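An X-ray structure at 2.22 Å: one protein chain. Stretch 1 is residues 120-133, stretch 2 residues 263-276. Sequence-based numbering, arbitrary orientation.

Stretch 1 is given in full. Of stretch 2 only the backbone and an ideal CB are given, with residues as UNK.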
# COMPACT_ATOMS: atom_id res chain seq x y z
N ALA A 120 -5.90 1.59 21.76
CA ALA A 120 -5.83 2.89 21.20
C ALA A 120 -4.55 3.16 20.46
O ALA A 120 -3.56 2.51 20.64
CB ALA A 120 -6.00 3.87 22.32
N PRO A 121 -4.65 4.22 19.55
CA PRO A 121 -3.40 4.54 18.87
C PRO A 121 -2.26 4.91 19.78
O PRO A 121 -2.43 5.54 20.76
CB PRO A 121 -3.77 5.74 18.03
CG PRO A 121 -5.13 5.48 17.63
CD PRO A 121 -5.73 5.13 18.91
N ARG A 122 -1.08 4.51 19.37
CA ARG A 122 0.11 4.75 20.13
C ARG A 122 0.91 5.94 19.61
O ARG A 122 1.85 6.35 20.22
CB ARG A 122 0.98 3.51 20.11
CG ARG A 122 0.71 2.55 21.26
CD ARG A 122 1.58 1.32 21.15
NE ARG A 122 1.32 0.39 22.23
CZ ARG A 122 0.97 0.77 23.45
NH1 ARG A 122 0.87 2.04 23.73
NH2 ARG A 122 0.70 -0.12 24.39
N ALA A 123 0.50 6.47 18.46
CA ALA A 123 1.18 7.61 17.86
C ALA A 123 0.52 8.92 18.27
O ALA A 123 -0.64 9.17 17.95
CB ALA A 123 1.20 7.47 16.34
N LYS A 124 1.27 9.76 18.97
CA LYS A 124 0.76 11.05 19.43
C LYS A 124 0.45 11.97 18.25
O LYS A 124 1.14 11.93 17.23
CB LYS A 124 1.77 11.72 20.37
CG LYS A 124 2.21 10.85 21.52
CD LYS A 124 3.73 10.80 21.63
CE LYS A 124 4.29 9.55 20.98
NZ LYS A 124 5.56 9.11 21.62
N GLU A 125 -0.59 12.78 18.40
CA GLU A 125 -0.99 13.71 17.35
C GLU A 125 0.18 14.59 16.91
O GLU A 125 1.28 14.49 17.45
CB GLU A 125 -2.15 14.58 17.82
CG GLU A 125 -1.80 15.53 18.95
CD GLU A 125 -3.01 16.28 19.48
OE1 GLU A 125 -3.95 15.63 19.98
OE2 GLU A 125 -3.02 17.52 19.39
N LEU A 126 -0.07 15.45 15.92
CA LEU A 126 0.94 16.32 15.42
C LEU A 126 0.30 17.58 14.89
O LEU A 126 -0.74 17.54 14.29
CB LEU A 126 1.64 15.54 14.30
CG LEU A 126 2.59 16.22 13.34
CD1 LEU A 126 3.96 16.41 13.95
CD2 LEU A 126 2.66 15.50 12.02
N ASN A 127 0.97 18.69 15.13
CA ASN A 127 0.51 19.95 14.62
C ASN A 127 0.89 20.09 13.17
O ASN A 127 1.98 20.48 12.87
CB ASN A 127 1.05 21.13 15.43
CG ASN A 127 0.29 22.41 15.18
OD1 ASN A 127 0.00 22.79 14.08
ND2 ASN A 127 -0.04 23.06 16.24
N ILE A 128 -0.05 19.80 12.29
CA ILE A 128 0.17 19.82 10.87
C ILE A 128 0.61 21.19 10.37
O ILE A 128 1.59 21.26 9.70
CB ILE A 128 -1.00 19.23 10.06
CG1 ILE A 128 -0.97 17.72 10.08
CG2 ILE A 128 -0.90 19.55 8.60
CD1 ILE A 128 -1.26 17.13 11.39
N GLU A 129 -0.12 22.22 10.71
CA GLU A 129 0.21 23.56 10.35
C GLU A 129 1.59 24.00 10.79
O GLU A 129 2.30 24.58 10.03
CB GLU A 129 -0.75 24.49 11.01
CG GLU A 129 -2.02 24.86 10.35
CD GLU A 129 -2.50 26.15 10.96
OE1 GLU A 129 -3.42 26.14 11.75
OE2 GLU A 129 -1.88 27.19 10.72
N ALA A 130 1.92 23.73 12.02
CA ALA A 130 3.18 24.10 12.53
C ALA A 130 4.33 23.38 11.84
O ALA A 130 5.33 23.95 11.64
CB ALA A 130 3.24 23.90 14.02
N PHE A 131 4.13 22.11 11.51
CA PHE A 131 5.12 21.33 10.80
C PHE A 131 5.41 21.94 9.45
O PHE A 131 6.51 22.07 9.09
CB PHE A 131 4.71 19.87 10.63
CG PHE A 131 5.85 18.97 10.24
CD1 PHE A 131 6.24 18.83 8.94
CD2 PHE A 131 6.53 18.27 11.19
CE1 PHE A 131 7.29 18.04 8.59
CE2 PHE A 131 7.57 17.47 10.86
CZ PHE A 131 7.95 17.34 9.55
N MET A 132 4.37 22.28 8.73
CA MET A 132 4.50 22.89 7.41
C MET A 132 5.18 24.25 7.40
O MET A 132 6.04 24.49 6.61
CB MET A 132 3.16 22.98 6.71
CG MET A 132 2.59 21.70 6.17
SD MET A 132 0.88 21.87 5.67
CE MET A 132 0.64 20.49 4.62
N LYS A 133 4.78 25.13 8.30
CA LYS A 133 5.30 26.48 8.39
C LYS A 133 6.70 26.54 8.91
O LYS A 133 7.39 27.43 8.63
CB LYS A 133 4.40 27.36 9.23
CG LYS A 133 3.08 27.65 8.58
CD LYS A 133 2.12 28.38 9.47
CE LYS A 133 1.05 29.03 8.65
NZ LYS A 133 -0.18 29.28 9.43
N UNK A 263 5.27 4.58 9.48
CA UNK A 263 4.68 5.83 9.11
C UNK A 263 3.39 5.98 9.85
O UNK A 263 2.84 5.00 10.25
CB UNK A 263 4.47 5.93 7.60
N UNK A 264 2.91 7.20 10.05
CA UNK A 264 1.60 7.43 10.61
C UNK A 264 0.83 8.34 9.71
O UNK A 264 1.36 9.29 9.24
CB UNK A 264 1.69 8.01 12.02
N UNK A 265 -0.44 8.06 9.48
CA UNK A 265 -1.26 8.88 8.63
C UNK A 265 -2.17 9.73 9.47
O UNK A 265 -2.93 9.22 10.20
CB UNK A 265 -2.07 8.02 7.65
N UNK A 266 -2.03 11.02 9.34
CA UNK A 266 -2.84 11.99 10.05
C UNK A 266 -3.91 12.65 9.21
O UNK A 266 -3.75 12.75 8.04
CB UNK A 266 -1.93 13.07 10.64
N UNK A 267 -4.99 12.92 9.84
CA UNK A 267 -5.59 13.99 9.36
C UNK A 267 -4.81 15.20 9.86
O UNK A 267 -3.84 15.30 10.50
CB UNK A 267 -7.07 13.99 9.74
N UNK A 268 -5.50 16.18 9.33
CA UNK A 268 -5.26 17.58 9.31
C UNK A 268 -5.43 18.26 10.64
O UNK A 268 -4.64 19.09 10.97
CB UNK A 268 -6.18 18.23 8.28
N UNK A 269 -6.47 17.90 11.36
CA UNK A 269 -6.56 18.31 12.72
C UNK A 269 -5.61 17.60 13.63
O UNK A 269 -5.59 17.84 14.78
CB UNK A 269 -7.99 18.11 13.22
N UNK A 270 -4.77 16.74 13.08
CA UNK A 270 -3.83 16.01 13.86
C UNK A 270 -4.27 14.72 14.48
O UNK A 270 -3.58 14.22 15.28
CB UNK A 270 -3.33 16.93 14.98
N UNK A 271 -5.41 14.18 14.13
CA UNK A 271 -5.82 12.88 14.57
C UNK A 271 -5.15 11.75 13.83
O UNK A 271 -4.90 11.87 12.69
CB UNK A 271 -7.34 12.75 14.44
N UNK A 272 -4.86 10.67 14.54
CA UNK A 272 -4.36 9.45 13.93
C UNK A 272 -5.40 8.73 13.05
O UNK A 272 -6.38 8.28 13.52
CB UNK A 272 -3.87 8.50 15.03
N UNK A 273 -5.13 8.60 11.77
CA UNK A 273 -6.05 7.87 10.92
C UNK A 273 -5.58 6.45 10.77
O UNK A 273 -6.38 5.57 10.81
CB UNK A 273 -6.19 8.54 9.55
N UNK A 274 -4.29 6.26 10.61
CA UNK A 274 -3.71 4.97 10.48
C UNK A 274 -2.28 4.85 11.00
O UNK A 274 -1.58 5.79 11.04
CB UNK A 274 -3.76 4.56 9.01
N UNK A 275 -1.86 3.66 11.35
CA UNK A 275 -0.53 3.40 11.79
C UNK A 275 0.09 2.26 11.03
O UNK A 275 -0.52 1.23 10.85
CB UNK A 275 -0.52 3.11 13.29
N UNK A 276 1.33 2.42 10.66
CA UNK A 276 2.05 1.40 10.01
C UNK A 276 3.36 1.17 10.68
O UNK A 276 4.19 2.00 10.71
CB UNK A 276 2.24 1.74 8.53

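Stretch 2 is a hairpin, its two strands joined by a tight turn, and stretch 1 runs across one side of it. Positions 263 and 265 have nothing of stretch 1 within reach of their CB atoms, so this contact sets no rule there; they hold F263 and I265. At 264 the CB points toward stretch 1 and lies 4.4 Å from CB of A123. A small or beta-branched side chain would fit, polar or not, and T264 brings OG1 to 3.7 Å from A123 CB.

Position 266 is richer. Its CB points toward stretch 1, 4.2 Å from I128 CD1, with L126 beside it and the carbonyl of K124 farther along. A leucine or phenylalanine would suit the apolar part; a long side chain ending in a donor could also reach the carbonyl. Y266 does both: OH donates a hydrogen bond to K124 O at 2.7 Å, near the ring plane, while L126 CB sits over one ring face, 4.2 Å from the centroid.

At 267 the CB points away, and stretch 1 places no demand on it. D267 turns its carboxylate back into the turn, toward 271. The CB at 268 also points away, yet a long, flexible chain could return toward I128 and the carboxylate of E129. R268 does so: its CD lies 4.0 Å from I128 CG2, and NH1 is 4.4 Å from E129 OE1, beyond a salt bridge. Position 269 points away and tolerates much; it is A269.

Position 270 is the strictest. An ideal CB would lie 2.7 Å from L126 O, a clash, and phi/psi of 86/11 would also jam it against the preceding carbonyl. G270 leaves the space by L126 O free, with its CA 3.5 Å from L126 O.

Position 271 points away, leaving room for polar choices, and N271 donates from N to D267 OD1 (2.8 Å) and from ND2 to D267 OD2 (3.1 Å). At 272 the CB faces P121 CB at 4.1 Å, so a compact apolar residue fits; V272 puts CG1 3.9 Å from P121 CB and CG2 4.1 Å from A123 CB. Positions 273 and 274 point away and hold L273 and A274.

At 275 the CB points toward stretch 1 but stops short, while the backbone amides of R122 and A123 lie beyond. A long acceptor is the natural answer. E275 supplies it: OE2 takes a weak hydrogen bond from R122 N at 3.4 Å and lies 3.0 Å from A123 N. Position 276, out of reach, is C276.

Stretch 2, residues 263-276: FTIYDRAGNVLAEC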
# COMPACT_ATOMS: atom_id res chain seq x y z
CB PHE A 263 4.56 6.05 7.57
CG PHE A 263 3.57 5.17 6.86
CD1 PHE A 263 2.22 5.40 6.90
CD2 PHE A 263 4.01 4.13 6.08
CE1 PHE A 263 1.34 4.60 6.22
CE2 PHE A 263 3.13 3.34 5.42
CZ PHE A 263 1.79 3.58 5.49
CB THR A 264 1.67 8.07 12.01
OG1 THR A 264 2.52 7.31 12.85
CG2 THR A 264 0.28 8.22 12.61
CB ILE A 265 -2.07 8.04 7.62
CG1 ILE A 265 -1.19 7.11 6.81
CG2 ILE A 265 -2.76 8.94 6.66
CD1 ILE A 265 -1.89 6.36 5.72
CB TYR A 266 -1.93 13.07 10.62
CG TYR A 266 -1.08 12.60 11.73
CD1 TYR A 266 -1.57 12.45 13.01
CD2 TYR A 266 0.25 12.30 11.50
CE1 TYR A 266 -0.75 12.01 14.01
CE2 TYR A 266 1.06 11.87 12.50
CZ TYR A 266 0.56 11.72 13.74
OH TYR A 266 1.42 11.28 14.65
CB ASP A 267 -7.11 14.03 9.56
CG ASP A 267 -7.54 14.27 10.99
OD1 ASP A 267 -6.77 14.78 11.77
OD2 ASP A 267 -8.68 13.96 11.32
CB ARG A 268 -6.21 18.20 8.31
CG ARG A 268 -6.17 19.68 8.19
CD ARG A 268 -4.82 20.19 7.82
NE ARG A 268 -4.73 21.55 8.24
CZ ARG A 268 -4.06 22.50 7.63
NH1 ARG A 268 -4.05 23.70 8.15
NH2 ARG A 268 -3.39 22.26 6.53
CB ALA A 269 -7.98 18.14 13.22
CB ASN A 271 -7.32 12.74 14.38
CG ASN A 271 -8.09 13.81 15.07
OD1 ASN A 271 -7.93 14.03 16.25
ND2 ASN A 271 -8.91 14.49 14.33
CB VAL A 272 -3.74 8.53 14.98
CG1 VAL A 272 -3.41 7.18 14.38
CG2 VAL A 272 -2.47 9.13 15.53
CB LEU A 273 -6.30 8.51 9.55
CG LEU A 273 -6.40 10.00 9.38
CD1 LEU A 273 -6.16 10.45 7.97
CD2 LEU A 273 -7.67 10.59 9.92
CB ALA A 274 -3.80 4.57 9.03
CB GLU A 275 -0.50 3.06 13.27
CG GLU A 275 -0.78 4.16 14.24
CD GLU A 275 -0.43 3.76 15.64
OE1 GLU A 275 -0.91 2.77 16.10
OE2 GLU A 275 0.37 4.40 16.27
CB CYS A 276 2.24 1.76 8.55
SG CYS A 276 3.07 0.56 7.57
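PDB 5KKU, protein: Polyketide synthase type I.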